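Long-range contact in SAM-dependent methyltransferase (Streptococcus pneumoniae, PDB 3KR9), which probably transfers a methyl group from S-adenosylmethionine to N1 of adenine 22 in tRNA: residues 13-18 with 36-41. Residues are numbered along the deposited sequence; the frame is centred on the assembly and turned at random.
Sequences VSQGAI and RGQIKS
Gln38 reaches with its extended side chain to the Val13 carbonyl: CG stands anti to the backbone N (chi1 179°), and NE2 donates to Val13 O at 2.8 Å (N-H...O 157°), in the carbonyl plane and on a lone pair. The same NE2 also bonds to Ala10 O. At the other end of the amide, Arg36 grips OE1 side-on, with NH1 at 3.0 Å from Gln38 OE1 and NE slightly farther, both from one face of the amide plane; Glu7 and Glu32 in turn form salt bridges with Arg36 NH2. Bonds at both NE2 and OE1 fix the rotation of the Gln38 amide. The bend of Gln15 at chi2 (71°) turns CD toward residues 36-41, and NE2 donates, in the carbonyl plane, to O of Gly37 (2.9 Å), whose positive phi belongs to the Schellman motif closing helix 28-35. Val13 CG1 lies 3.6 Å from Ile39 CG2, and Leu33 touches both side chains. Gly16 N, in the Ser14–Ala17 type II turn, donates to Gln38 O (2.8 Å), and Lys40 N reaches Ala17 O at 2.9 Å. Farther along, Ile18 CG1 packs 3.7 Å from Ser41 OG. The parallel pairing of Ile18 with Ser41 (CA-CA 5.2 Å), continued by the Ser41–Leu19 backbone bond, opens the adjacent strands of a beta-alpha-beta crossover, as in the class I Rossmann-like methyltransferase fold.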
loop_
_atom_site.group_PDB
_atom_site.type_symbol
_atom_site.label_atom_id
_atom_site.label_comp_id
_atom_site.label_asym_id
_atom_site.label_seq_id
_atom_site.Cartn_x
_atom_site.Cartn_y
_atom_site.Cartn_z
ATOM N N VAL A 13 3.768 10.973 -4.306
ATOM C CA VAL A 13 3.745 11.955 -3.215
ATOM C C VAL A 13 3.761 13.348 -3.742
ATOM O O VAL A 13 4.786 13.785 -4.272
ATOM C CB VAL A 13 4.906 11.766 -2.199
ATOM C CG1 VAL A 13 4.861 12.841 -1.077
ATOM C CG2 VAL A 13 4.853 10.374 -1.648
ATOM N N SER A 14 2.636 14.046 -3.548
ATOM C CA SER A 14 2.398 15.322 -4.215
ATOM C C SER A 14 3.448 16.328 -3.807
ATOM O O SER A 14 3.847 16.418 -2.612
ATOM C CB SER A 14 0.972 15.861 -3.912
ATOM O OG SER A 14 0.048 14.846 -4.253
ATOM N N GLN A 15 3.877 17.073 -4.820
ATOM C CA GLN A 15 4.910 18.097 -4.711
ATOM C C GLN A 15 4.476 19.062 -3.661
ATOM O O GLN A 15 3.316 19.468 -3.650
ATOM C CB GLN A 15 5.068 18.845 -6.078
ATOM C CG GLN A 15 6.011 20.047 -5.995
ATOM C CD GLN A 15 7.451 19.614 -5.842
ATOM O OE1 GLN A 15 7.868 18.647 -6.467
ATOM N NE2 GLN A 15 8.211 20.304 -4.986
ATOM N N GLY A 16 5.371 19.450 -2.764
ATOM C CA GLY A 16 4.988 20.360 -1.670
ATOM C C GLY A 16 4.305 19.696 -0.464
ATOM O O GLY A 16 3.999 20.367 0.489
ATOM N N ALA A 17 4.072 18.385 -0.499
ATOM C CA ALA A 17 3.376 17.713 0.646
ATOM C C ALA A 17 4.078 17.831 1.972
ATOM O O ALA A 17 5.332 17.967 2.085
ATOM C CB ALA A 17 3.122 16.185 0.321
ATOM N N ILE A 18 3.279 17.781 3.023
ATOM C CA ILE A 18 3.788 17.407 4.329
ATOM C C ILE A 18 3.439 15.917 4.504
ATOM O O ILE A 18 2.266 15.559 4.405
ATOM C CB ILE A 18 3.143 18.235 5.436
ATOM C CG1 ILE A 18 3.614 19.705 5.345
ATOM C CG2 ILE A 18 3.477 17.638 6.809
ATOM C CD1 ILE A 18 3.292 20.493 6.589
ATOM N N ARG A 36 15.428 15.887 -2.278
ATOM C CA ARG A 36 15.216 16.276 -3.684
ATOM C C ARG A 36 14.227 17.414 -3.900
ATOM O O ARG A 36 13.961 17.787 -5.017
ATOM C CB ARG A 36 14.895 15.076 -4.599
ATOM C CG ARG A 36 13.658 14.336 -4.264
ATOM C CD ARG A 36 13.836 12.868 -4.705
ATOM N NE ARG A 36 12.534 12.311 -5.014
ATOM C CZ ARG A 36 12.277 11.063 -5.403
ATOM N NH1 ARG A 36 11.011 10.749 -5.659
ATOM N NH2 ARG A 36 13.251 10.144 -5.527
ATOM N N GLY A 37 13.737 17.991 -2.828
ATOM C CA GLY A 37 12.941 19.216 -2.880
ATOM C C GLY A 37 11.513 18.860 -3.195
ATOM O O GLY A 37 10.723 19.721 -3.612
ATOM N N GLN A 38 11.147 17.597 -2.985
ATOM C CA GLN A 38 9.805 17.135 -3.396
ATOM C C GLN A 38 8.721 17.418 -2.341
ATOM O O GLN A 38 7.545 17.656 -2.655
ATOM C CB GLN A 38 9.843 15.652 -3.844
ATOM C CG GLN A 38 8.471 15.126 -4.242
ATOM C CD GLN A 38 8.542 13.808 -4.944
ATOM O OE1 GLN A 38 9.604 13.400 -5.476
ATOM N NE2 GLN A 38 7.437 13.091 -4.927
ATOM N N ILE A 39 9.091 17.441 -1.071
ATOM C CA ILE A 39 8.078 17.708 -0.038
ATOM C C ILE A 39 8.654 18.757 0.882
ATOM O O ILE A 39 9.846 18.965 0.848
ATOM C CB ILE A 39 7.711 16.422 0.680
ATOM C CG1 ILE A 39 8.842 16.003 1.667
ATOM C CG2 ILE A 39 7.378 15.351 -0.395
ATOM C CD1 ILE A 39 8.618 14.645 2.379
ATOM N N LYS A 40 7.846 19.424 1.684
ATOM C CA LYS A 40 8.349 20.450 2.586
ATOM C C LYS A 40 8.935 19.858 3.869
ATOM O O LYS A 40 9.831 20.441 4.497
ATOM C CB LYS A 40 7.207 21.375 2.989
ATOM C CG LYS A 40 7.609 22.482 3.947
ATOM C CD LYS A 40 8.844 23.255 3.476
ATOM C CE LYS A 40 9.460 24.120 4.592
ATOM N NZ LYS A 40 10.340 23.279 5.504
ATOM N N SER A 41 8.396 18.730 4.283
ATOM C CA SER A 41 8.754 18.179 5.580
ATOM C C SER A 41 7.988 16.898 5.794
ATOM O O SER A 41 7.077 16.580 5.046
ATOM C CB SER A 41 8.441 19.142 6.694
ATOM O OG SER A 41 7.039 19.398 6.740
#